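Local coordinates for protein D-glycero-alpha-D-manno-heptose 7-phosphate kinase (Campylobacter jejuni subsp. jejuni, PDB 4N3O) that phosphorylates D-glycero-alpha-D-manno-heptose 7-phosphate at C-1 with ATP, an early step towards GDP-heptose for the capsule polysaccharide, at residues I281-L284 with A285-G289; T311-Y314 with N315-A319; L75-G79 with K80-F84; S86-N89 with R90-D94. All coordinates share one frame; numbering follows the deposited sequence. Where two conformers were deposited one is given.

Contact 1: I281-L284 with A285-G289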
loop_
_atom_site.group_PDB
_atom_site.type_symbol
_atom_site.label_atom_id
_atom_site.label_comp_id
_atom_site.label_asym_id
_atom_site.label_seq_id
_atom_site.Cartn_x
_atom_site.Cartn_y
_atom_site.Cartn_z
ATOM N N ILE A 281 6.151 -25.335 2.585
ATOM C CA ILE A 281 6.170 -23.882 2.752
ATOM C C ILE A 281 5.477 -23.492 4.050
ATOM O O ILE A 281 5.994 -22.659 4.790
ATOM C CB ILE A 281 5.556 -23.155 1.534
ATOM C CG1 ILE A 281 6.434 -23.362 0.289
ATOM C CG2 ILE A 281 5.413 -21.659 1.797
ATOM C CD1 ILE A 281 7.827 -22.754 0.395
ATOM N N TYR A 282 4.329 -24.109 4.336
ATOM C CA TYR A 282 3.606 -23.877 5.590
ATOM C C TYR A 282 4.538 -24.178 6.768
ATOM O O TYR A 282 4.700 -23.357 7.667
ATOM C CB TYR A 282 2.371 -24.771 5.663
ATOM C CG TYR A 282 1.552 -24.606 6.931
ATOM C CD1 TYR A 282 0.570 -23.613 7.037
ATOM C CD2 TYR A 282 1.744 -25.460 8.020
ATOM C CE1 TYR A 282 -0.179 -23.466 8.199
ATOM C CE2 TYR A 282 1.002 -25.323 9.185
ATOM C CZ TYR A 282 0.042 -24.330 9.273
ATOM O OH TYR A 282 -0.686 -24.204 10.438
ATOM N N LYS A 283 5.154 -25.355 6.741
ATOM C CA LYS A 283 6.123 -25.774 7.751
ATOM C C LYS A 283 7.203 -24.712 7.953
ATOM O O LYS A 283 7.505 -24.310 9.075
ATOM C CB LYS A 283 6.802 -27.055 7.276
ATOM C CG LYS A 283 7.964 -27.549 8.126
ATOM C CD LYS A 283 8.865 -28.516 7.344
ATOM C CE LYS A 283 8.126 -29.705 6.718
ATOM N NZ LYS A 283 7.435 -30.568 7.712
ATOM N N LEU A 284 7.793 -24.278 6.851
ATOM C CA LEU A 284 8.852 -23.279 6.882
ATOM C C LEU A 284 8.386 -21.970 7.519
ATOM O O LEU A 284 9.146 -21.305 8.210
ATOM C CB LEU A 284 9.375 -23.048 5.460
ATOM C CG LEU A 284 10.274 -21.842 5.142
ATOM C CD1 LEU A 284 10.801 -21.949 3.725
ATOM C CD2 LEU A 284 9.536 -20.530 5.284
ATOM N N ALA A 285 7.124 -21.627 7.307
ATOM C CA ALA A 285 6.575 -20.390 7.815
ATOM C C ALA A 285 6.328 -20.480 9.314
ATOM O O ALA A 285 6.602 -19.534 10.051
ATOM C CB ALA A 285 5.291 -20.032 7.059
ATOM N N ILE A 286 5.788 -21.608 9.760
ATOM C CA ILE A 286 5.543 -21.814 11.171
ATOM C C ILE A 286 6.898 -21.874 11.889
ATOM O O ILE A 286 7.049 -21.367 12.981
ATOM C CB ILE A 286 4.764 -23.114 11.435
ATOM C CG1 ILE A 286 3.394 -23.102 10.731
ATOM C CG2 ILE A 286 4.579 -23.328 12.934
ATOM C CD1 ILE A 286 2.419 -22.082 11.268
ATOM N N ASP A 287 7.891 -22.471 11.251
ATOM C CA ASP A 287 9.206 -22.570 11.873
ATOM C C ASP A 287 9.811 -21.197 12.106
ATOM O O ASP A 287 10.538 -20.985 13.068
ATOM C CB ASP A 287 10.154 -23.439 11.022
ATOM C CG ASP A 287 9.900 -24.955 11.192
ATOM O OD1 ASP A 287 9.179 -25.350 12.137
ATOM O OD2 ASP A 287 10.444 -25.748 10.387
ATOM N N ASN A 288 9.449 -20.253 11.251
ATOM C CA ASN A 288 9.999 -18.908 11.298
ATOM C C ASN A 288 9.121 -17.831 11.897
ATOM O O ASN A 288 9.308 -16.658 11.596
ATOM C CB ASN A 288 10.402 -18.495 9.886
ATOM C CG ASN A 288 11.694 -19.128 9.446
ATOM O OD1 ASN A 288 12.763 -18.727 9.888
ATOM N ND2 ASN A 288 11.613 -20.070 8.520
ATOM N N GLY A 289 8.169 -18.187 12.737
ATOM C CA GLY A 289 7.384 -17.120 13.358
ATOM C C GLY A 289 5.904 -17.098 13.083
ATOM O O GLY A 289 5.141 -16.581 13.897
#

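Contact 2: T311-Y314 with N315-A319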
loop_
_atom_site.group_PDB
_atom_site.type_symbol
_atom_site.label_atom_id
_atom_site.label_comp_id
_atom_site.label_asym_id
_atom_site.label_seq_id
_atom_site.Cartn_x
_atom_site.Cartn_y
_atom_site.Cartn_z
ATOM N N THR A 311 7.133 -8.976 15.941
ATOM C CA THR A 311 8.582 -8.970 16.207
ATOM C C THR A 311 9.318 -10.110 15.500
ATOM O O THR A 311 10.520 -10.271 15.676
ATOM C CB THR A 311 8.888 -9.056 17.706
ATOM O OG1 THR A 311 8.529 -10.346 18.195
ATOM C CG2 THR A 311 8.126 -8.000 18.465
ATOM N N LYS A 312 8.596 -10.906 14.718
ATOM C CA LYS A 312 9.201 -12.035 13.998
ATOM C C LYS A 312 8.954 -11.925 12.504
ATOM O O LYS A 312 9.496 -12.702 11.719
ATOM C CB LYS A 312 8.538 -13.327 14.439
ATOM C CG LYS A 312 8.624 -13.682 15.913
ATOM C CD LYS A 312 9.781 -14.593 16.239
ATOM C CE LYS A 312 9.524 -15.255 17.591
ATOM N NZ LYS A 312 10.529 -16.296 17.923
ATOM N N LYS A 313 8.135 -10.957 12.112
ATOM C CA LYS A 313 7.738 -10.826 10.719
ATOM C C LYS A 313 8.895 -10.604 9.763
ATOM O O LYS A 313 8.880 -11.127 8.652
ATOM C CB LYS A 313 6.698 -9.714 10.582
ATOM C CG LYS A 313 6.270 -9.417 9.168
ATOM C CD LYS A 313 5.030 -8.535 9.170
ATOM C CE LYS A 313 4.676 -8.072 7.777
ATOM N NZ LYS A 313 3.489 -7.176 7.801
ATOM N N TYR A 314 9.902 -9.840 10.183
ATOM C CA TYR A 314 11.000 -9.577 9.266
ATOM C C TYR A 314 11.737 -10.867 8.920
ATOM O O TYR A 314 12.023 -11.116 7.744
ATOM C CB TYR A 314 11.971 -8.539 9.796
ATOM C CG TYR A 314 13.125 -8.344 8.858
ATOM C CD1 TYR A 314 13.006 -7.538 7.733
ATOM C CD2 TYR A 314 14.318 -8.999 9.066
ATOM C CE1 TYR A 314 14.066 -7.375 6.850
ATOM C CE2 TYR A 314 15.378 -8.848 8.194
ATOM C CZ TYR A 314 15.249 -8.029 7.088
ATOM O OH TYR A 314 16.328 -7.883 6.229
ATOM N N ASN A 315 12.049 -11.674 9.942
ATOM C CA ASN A 315 12.738 -12.932 9.712
ATOM C C ASN A 315 11.865 -13.912 8.889
ATOM O O ASN A 315 12.381 -14.666 8.104
ATOM C CB ASN A 315 13.276 -13.549 11.022
ATOM C CG ASN A 315 14.527 -12.816 11.556
ATOM O OD1 ASN A 315 15.441 -12.460 10.797
ATOM N ND2 ASN A 315 14.572 -12.598 12.878
ATOM N N LEU A 316 10.560 -13.880 9.060
ATOM C CA LEU A 316 9.679 -14.721 8.248
ATOM C C LEU A 316 9.772 -14.286 6.783
ATOM O O LEU A 316 9.969 -15.101 5.890
ATOM C CB LEU A 316 8.246 -14.630 8.744
ATOM C CG LEU A 316 7.153 -15.285 7.903
ATOM C CD1 LEU A 316 7.503 -16.708 7.512
ATOM C CD2 LEU A 316 5.855 -15.230 8.701
ATOM N N ILE A 317 9.657 -12.987 6.553
ATOM C CA ILE A 317 9.763 -12.435 5.210
ATOM C C ILE A 317 11.114 -12.820 4.594
ATOM O O ILE A 317 11.188 -13.235 3.441
ATOM C CB ILE A 317 9.569 -10.913 5.240
ATOM C CG1 ILE A 317 8.112 -10.599 5.566
ATOM C CG2 ILE A 317 9.905 -10.292 3.902
ATOM C CD1 ILE A 317 7.795 -9.126 5.666
ATOM N N LYS A 318 12.168 -12.732 5.393
ATOM C CA LYS A 318 13.505 -13.057 4.930
ATOM C C LYS A 318 13.613 -14.535 4.489
ATOM O O LYS A 318 14.225 -14.849 3.460
ATOM C CB LYS A 318 14.519 -12.724 6.033
ATOM C CG LYS A 318 15.977 -12.833 5.626
ATOM C CD LYS A 318 16.924 -12.447 6.762
ATOM C CE LYS A 318 16.918 -13.476 7.884
ATOM N NZ LYS A 318 17.856 -13.109 8.975
ATOM N N ALA A 319 13.030 -15.446 5.256
ATOM C CA ALA A 319 13.095 -16.849 4.863
ATOM C C ALA A 319 12.282 -17.045 3.569
ATOM O O ALA A 319 12.764 -17.650 2.616
ATOM C CB ALA A 319 12.600 -17.761 5.981
HETATM O O HOH W 1 11.871 -10.482 12.570
#

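Contact 3: L75-G79 with K80-F84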
loop_
_atom_site.group_PDB
_atom_site.type_symbol
_atom_site.label_atom_id
_atom_site.label_comp_id
_atom_site.label_asym_id
_atom_site.label_seq_id
_atom_site.Cartn_x
_atom_site.Cartn_y
_atom_site.Cartn_z
ATOM N N LEU A 75 -20.972 -5.756 -30.338
ATOM C CA LEU A 75 -19.735 -6.418 -30.710
ATOM C C LEU A 75 -19.860 -7.902 -30.387
ATOM O O LEU A 75 -19.942 -8.297 -29.213
ATOM C CB LEU A 75 -18.575 -5.833 -29.919
ATOM C CG LEU A 75 -18.327 -4.340 -30.076
ATOM C CD1 LEU A 75 -17.144 -3.937 -29.203
ATOM C CD2 LEU A 75 -18.074 -3.987 -31.532
ATOM N N GLY A 76 -19.882 -8.726 -31.427
ATOM C CA GLY A 76 -20.007 -10.166 -31.261
ATOM C C GLY A 76 -18.728 -10.738 -30.714
ATOM O O GLY A 76 -17.661 -10.135 -30.871
ATOM N N ASN A 77 -18.837 -11.908 -30.087
ATOM C CA ASN A 77 -17.689 -12.580 -29.463
ATOM C C ASN A 77 -16.687 -13.165 -30.438
ATOM O O ASN A 77 -17.069 -13.761 -31.437
ATOM C CB ASN A 77 -18.173 -13.676 -28.518
ATOM C CG ASN A 77 -18.918 -13.118 -27.328
ATOM O OD1 ASN A 77 -18.944 -11.901 -27.108
ATOM N ND2 ASN A 77 -19.520 -14.001 -26.544
ATOM N N ASP A 78 -15.402 -13.008 -30.129
ATOM C CA ASP A 78 -14.339 -13.515 -30.994
ATOM C C ASP A 78 -13.168 -14.133 -30.234
ATOM O O ASP A 78 -12.126 -14.372 -30.820
ATOM C CB ASP A 78 -13.819 -12.397 -31.901
ATOM C CG ASP A 78 -13.098 -11.309 -31.136
ATOM O OD1 ASP A 78 -12.982 -11.411 -29.887
ATOM O OD2 ASP A 78 -12.644 -10.344 -31.788
ATOM N N GLY A 79 -13.329 -14.356 -28.931
ATOM C CA GLY A 79 -12.274 -14.983 -28.118
ATOM C C GLY A 79 -11.170 -14.094 -27.558
ATOM O O GLY A 79 -10.313 -14.575 -26.819
ATOM N N LYS A 80 -11.162 -12.817 -27.927
ATOM C CA LYS A 80 -10.165 -11.868 -27.413
ATOM C C LYS A 80 -10.822 -10.755 -26.578
ATOM O O LYS A 80 -11.422 -9.816 -27.117
ATOM C CB LYS A 80 -9.337 -11.253 -28.550
ATOM C CG LYS A 80 -8.210 -12.130 -29.092
ATOM C CD LYS A 80 -7.386 -11.372 -30.133
ATOM C CE LYS A 80 -6.008 -11.986 -30.370
ATOM N NZ LYS A 80 -6.031 -13.384 -30.884
ATOM N N LEU A 81 -10.708 -10.880 -25.257
ATOM C CA LEU A 81 -11.255 -9.901 -24.325
ATOM C C LEU A 81 -12.777 -9.790 -24.454
ATOM O O LEU A 81 -13.328 -8.692 -24.453
ATOM C CB LEU A 81 -10.578 -8.541 -24.518
ATOM C CG LEU A 81 -9.049 -8.537 -24.312
ATOM C CD1 LEU A 81 -8.463 -7.153 -24.571
ATOM C CD2 LEU A 81 -8.667 -9.009 -22.906
ATOM N N ASP A 82 -13.450 -10.937 -24.555
ATOM C CA ASP A 82 -14.919 -10.974 -24.662
ATOM C C ASP A 82 -15.602 -10.338 -23.464
ATOM O O ASP A 82 -16.754 -9.910 -23.553
ATOM C CB ASP A 82 -15.425 -12.414 -24.849
ATOM C CG ASP A 82 -15.104 -12.984 -26.239
ATOM O OD1 ASP A 82 -14.965 -12.199 -27.203
ATOM O OD2 ASP A 82 -15.011 -14.227 -26.369
ATOM N N ILE A 83 -14.886 -10.262 -22.342
ATOM C CA ILE A 83 -15.442 -9.641 -21.139
ATOM C C ILE A 83 -15.706 -8.140 -21.366
ATOM O O ILE A 83 -16.719 -7.620 -20.917
ATOM C CB ILE A 83 -14.553 -9.890 -19.885
ATOM C CG1 ILE A 83 -15.239 -9.373 -18.617
ATOM C CG2 ILE A 83 -13.171 -9.268 -20.036
ATOM C CD1 ILE A 83 -16.564 -10.060 -18.323
ATOM N N PHE A 84 -14.829 -7.446 -22.091
ATOM C CA PHE A 84 -15.058 -6.022 -22.352
ATOM C C PHE A 84 -16.200 -5.814 -23.349
ATOM O O PHE A 84 -16.905 -4.816 -23.287
ATOM C CB PHE A 84 -13.796 -5.301 -22.845
ATOM C CG PHE A 84 -12.621 -5.361 -21.885
ATOM C CD1 PHE A 84 -12.807 -5.379 -20.508
ATOM C CD2 PHE A 84 -11.325 -5.287 -22.370
ATOM C CE1 PHE A 84 -11.723 -5.417 -19.651
ATOM C CE2 PHE A 84 -10.236 -5.307 -21.510
ATOM C CZ PHE A 84 -10.437 -5.368 -20.149
#

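Contact 4: S86-N89 with R90-D94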
loop_
_atom_site.group_PDB
_atom_site.type_symbol
_atom_site.label_atom_id
_atom_site.label_comp_id
_atom_site.label_asym_id
_atom_site.label_seq_id
_atom_site.Cartn_x
_atom_site.Cartn_y
_atom_site.Cartn_z
ATOM N N SER A 86 -18.971 -7.639 -23.561
ATOM C CA SER A 86 -20.211 -7.763 -22.790
ATOM C C SER A 86 -20.503 -6.457 -22.052
ATOM O O SER A 86 -21.637 -6.008 -22.012
ATOM C CB SER A 86 -20.106 -8.878 -21.766
ATOM O OG SER A 86 -19.673 -10.082 -22.352
ATOM N N ILE A 87 -19.469 -5.870 -21.445
ATOM C CA ILE A 87 -19.628 -4.626 -20.735
ATOM C C ILE A 87 -20.045 -3.553 -21.730
ATOM O O ILE A 87 -21.052 -2.873 -21.541
ATOM C CB ILE A 87 -18.326 -4.231 -20.006
ATOM C CG1 ILE A 87 -18.065 -5.215 -18.854
ATOM C CG2 ILE A 87 -18.427 -2.813 -19.479
ATOM C CD1 ILE A 87 -16.668 -5.149 -18.279
ATOM N N TYR A 88 -19.282 -3.406 -22.802
ATOM C CA TYR A 88 -19.625 -2.412 -23.813
ATOM C C TYR A 88 -21.066 -2.585 -24.326
ATOM O O TYR A 88 -21.865 -1.646 -24.308
ATOM C CB TYR A 88 -18.652 -2.481 -24.983
ATOM C CG TYR A 88 -19.049 -1.574 -26.107
ATOM C CD1 TYR A 88 -18.838 -0.212 -26.021
ATOM C CD2 TYR A 88 -19.647 -2.083 -27.262
ATOM C CE1 TYR A 88 -19.214 0.633 -27.051
ATOM C CE2 TYR A 88 -20.019 -1.250 -28.298
ATOM C CZ TYR A 88 -19.802 0.110 -28.186
ATOM O OH TYR A 88 -20.171 0.952 -29.202
ATOM N N ASN A 89 -21.387 -3.791 -24.776
ATOM C CA ASN A 89 -22.724 -4.090 -25.279
ATOM C C ASN A 89 -23.827 -3.672 -24.299
ATOM O O ASN A 89 -24.839 -3.108 -24.702
ATOM C CB ASN A 89 -22.844 -5.581 -25.599
ATOM C CG ASN A 89 -21.924 -6.025 -26.744
ATOM O OD1 ASN A 89 -21.405 -5.213 -27.513
ATOM N ND2 ASN A 89 -21.726 -7.333 -26.854
ATOM N N ARG A 90 -23.605 -3.903 -23.011
ATOM C CA ARG A 90 -24.591 -3.581 -21.999
ATOM C C ARG A 90 -24.711 -2.065 -21.778
ATOM O O ARG A 90 -25.805 -1.544 -21.593
ATOM C CB ARG A 90 -24.241 -4.312 -20.711
ATOM C CG ARG A 90 -25.279 -4.227 -19.604
ATOM C CD ARG A 90 -26.558 -5.003 -19.895
ATOM N NE ARG A 90 -27.456 -4.918 -18.739
ATOM C CZ ARG A 90 -27.505 -5.795 -17.737
ATOM N NH1 ARG A 90 -26.738 -6.884 -17.729
ATOM N NH2 ARG A 90 -28.352 -5.589 -16.735
ATOM N N ILE A 91 -23.591 -1.356 -21.805
ATOM C CA ILE A 91 -23.612 0.107 -21.671
ATOM C C ILE A 91 -24.368 0.758 -22.831
ATOM O O ILE A 91 -24.989 1.806 -22.666
ATOM C CB ILE A 91 -22.186 0.699 -21.636
ATOM C CG1 ILE A 91 -21.437 0.240 -20.382
ATOM C CG2 ILE A 91 -22.240 2.216 -21.679
ATOM C CD1 ILE A 91 -22.058 0.691 -19.071
ATOM N N VAL A 92 -24.297 0.150 -24.007
ATOM C CA VAL A 92 -25.000 0.675 -25.189
ATOM C C VAL A 92 -26.493 0.318 -25.206
ATOM O O VAL A 92 -27.326 1.137 -25.585
ATOM C CB VAL A 92 -24.369 0.144 -26.493
ATOM C CG1 VAL A 92 -25.233 0.493 -27.694
ATOM C CG2 VAL A 92 -22.959 0.682 -26.655
ATOM N N LYS A 93 -26.802 -0.905 -24.793
ATOM C CA LYS A 93 -28.168 -1.409 -24.769
ATOM C C LYS A 93 -29.031 -0.697 -23.732
ATOM O O LYS A 93 -30.165 -0.327 -24.009
ATOM C CB LYS A 93 -28.142 -2.914 -24.477
ATOM C CG LYS A 93 -29.506 -3.582 -24.411
ATOM C CD LYS A 93 -29.387 -5.060 -24.045
ATOM C CE LYS A 93 -28.781 -5.244 -22.662
ATOM N NZ LYS A 93 -28.622 -6.671 -22.267
ATOM N N ASP A 94 -28.473 -0.491 -22.546
ATOM C CA ASP A 94 -29.209 0.128 -21.443
ATOM C C ASP A 94 -29.036 1.632 -21.175
ATOM O O ASP A 94 -29.817 2.184 -20.397
ATOM C CB ASP A 94 -28.919 -0.660 -20.157
ATOM C CG ASP A 94 -29.443 -2.092 -20.223
ATOM O OD1 ASP A 94 -30.125 -2.442 -21.214
ATOM O OD2 ASP A 94 -29.190 -2.864 -19.274
#

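Contact 1: I281-L284 with A285-G289
The carbonyl O of L284 is gripped twice by N288: the side-chain amide donates from ND2 at 2.8 Å, tilted somewhat from the carbonyl plane, while the backbone N of N288 makes a weaker bond to the same oxygen. N288 is the first residue past helix 276-287, and G289, with its positive phi of 119°, is the C-prime residue of the Schellman motif that ends the helix. G289 N reaches back weakly to I286 O at 3.4 Å. Because CG of N288 sits beside its own backbone N (chi1 -77°), the amide folds back over the last turn and reaches a carbonyl at the end of the helix. Upstream the helix is regular, with I286 N bonded to Y282 O and D287 N to K283 O, each at 2.9 Å. K283 and D287 lie side by side and point the same way, but K283 bends near its tip and its NZ stays 6.3 Å from D287 OD2; the two side chains touch instead where K283 CG lies alongside that oxygen, at 3.8 Å. A285 packs inward against F306 of strand 303-308 and L316 of helix 313-320, with I281 beside it on M304, while L284 meets L320. In this ferredoxin-like C-terminal domain of the GHMP kinases, one helix thus meets both its sheet and the companion helix. On the other flank I286 covers one face of the Y282 ring, in a CH-pi contact with CG1 3.9 Å from the ring centroid, while CD1 reaches farther out, 3.8 Å from Y282 CZ.

Contact 2: T311-Y314 with N315-A319
The Y314 ring and the N315 amide are turned 62° against each other, and they meet where N315 OD1 comes within 4.0 Å of Y314 CD2. A little farther along the ring, the aliphatic part of K318 passes obliquely, its CD 4.2 Å from Y314 CE2. The lysine chain then bends at chi3 (70°) and brings NZ back to N315 OD1, a 3.1 Å hydrogen bond that steadies the amide; the donor lies 27° from the plane of the amide carbonyl. The ring and amide side also faces the second subunit of the assembly, where D62 of that subunit packs on Y314 and its P61 on N315.

These residues form the first turns of helix 313-320, with K312 at the N-cap position; it belongs to the ferredoxin-like C-terminal domain of the GHMP kinases. K312 O accepts L316 N, and K313 O takes I317 N at 2.9 Å. A water extends the start of the helix, accepting from N315 N at 2.9 Å and donating weakly to T311 O. On the inner flank the chain of K313, extended from CG onward, passes across I317, with CG 3.8 Å from I317 CD1. Its NZ is carried beyond the helix to T202 O, while L316 and I317 lie against V203 of strand 202-206.

Contact 3: L75-G79 with K80-F84
K80 N donates to D78 OD1 at 3.0 Å, closing an Asx turn in the loop that leads into helix 82-96; the donor stands well above the carboxylate plane. The D78 carboxylate is placed for this by a chi1 of 67°, which sets CG between its backbone N and carbonyl carbon, and its other oxygen is bonded to the hydroxyl of Y69. G79, with phi 84°, makes the bend between the two partners. L81 follows at the N-cap position in a left-handed conformation, and its side chain turns from the loop towards F58 and S60, the latter an ATP-binding residue by similarity. At D82, in the first turn of the helix, the carboxylate reaches back across the loop. Its OD1 accepts D78 N at 3.1 Å on the syn side, and both oxygens take weak bonds from G79 N. The amide of N77 stacks on the same carboxylate, the planes 24° apart and the two CG atoms 4.0 Å from each other. F84 N bonds to L81 O as the helix gets under way. Two like-charged oxygens, D78 OD1 and D82 OD1, approach to 3.4 Å. The salt bridge from K85 to D78, helped by a long, weak pairing with D82, probably offsets that repulsion, and the backbone donors around D82 would also favour its ionised form.

Contact 4: S86-N89 with R90-D94
S86 O accepts R90 N, the first of four successive helical bonds here, all of 3.0 Å; the others run from I91 N to I87 O, from V92 N to Y88 O and from K93 N to N89 O. This is the middle and later part of helix 82-96, in the N-terminal domain of the GHMP kinase fold, and the chain widens into a pi-type turn at 92-94. Within 90-94 the next bond of the series, D94 N to R90 O, is also made. The polar side chains have partners as well. The R90 chain bends at chi2 (70°), turning NE to D94 OD2 in a 2.7 Å salt bridge; the acceptor lies in the guanidinium plane, although NE sits well above the plane of the carboxylate. NH2 of the same arginine pairs with E149 of helix 140-153, so two acids hold it. Y88 OH meets K72 O and L100 N, N89 OD1 accepts L75 N, and S86 OG bonds to D82 O. Between these polar ends V92 lies over one face of the Y88 ring, its CG2 3.8 Å from the ring centroid and 22° off the normal, a CH-pi contact. I87 and I91 face helix 118-134, where I87 packs on V123, V126 and F130. With two carboxylates around it, R90 should remain protonated, and its paired bonds fix the rotation of the guanidinium group while linking this helix to helix 140-153.

Overall arrangement
From the N terminus, the chain comes first to contact 3, where the loop after strand 65-70 is folded onto the start of helix 82-96. Contact 4 follows on that same helix, and the two touch: L75 N probably bonds N89 OD1 at 2.9 Å, and L75 also packs on Y88, so the loop is tied back to the helix it feeds. Much later come contact 1, at the end of helix 276-287, and, after strands 290-296 and 303-308, contact 2 on helix 313-320. These pack together through A285, N288 and L316 in the C-terminal domain. No contact nests within or crosses another, and the two pairs lie on opposite sides of the chain's centre.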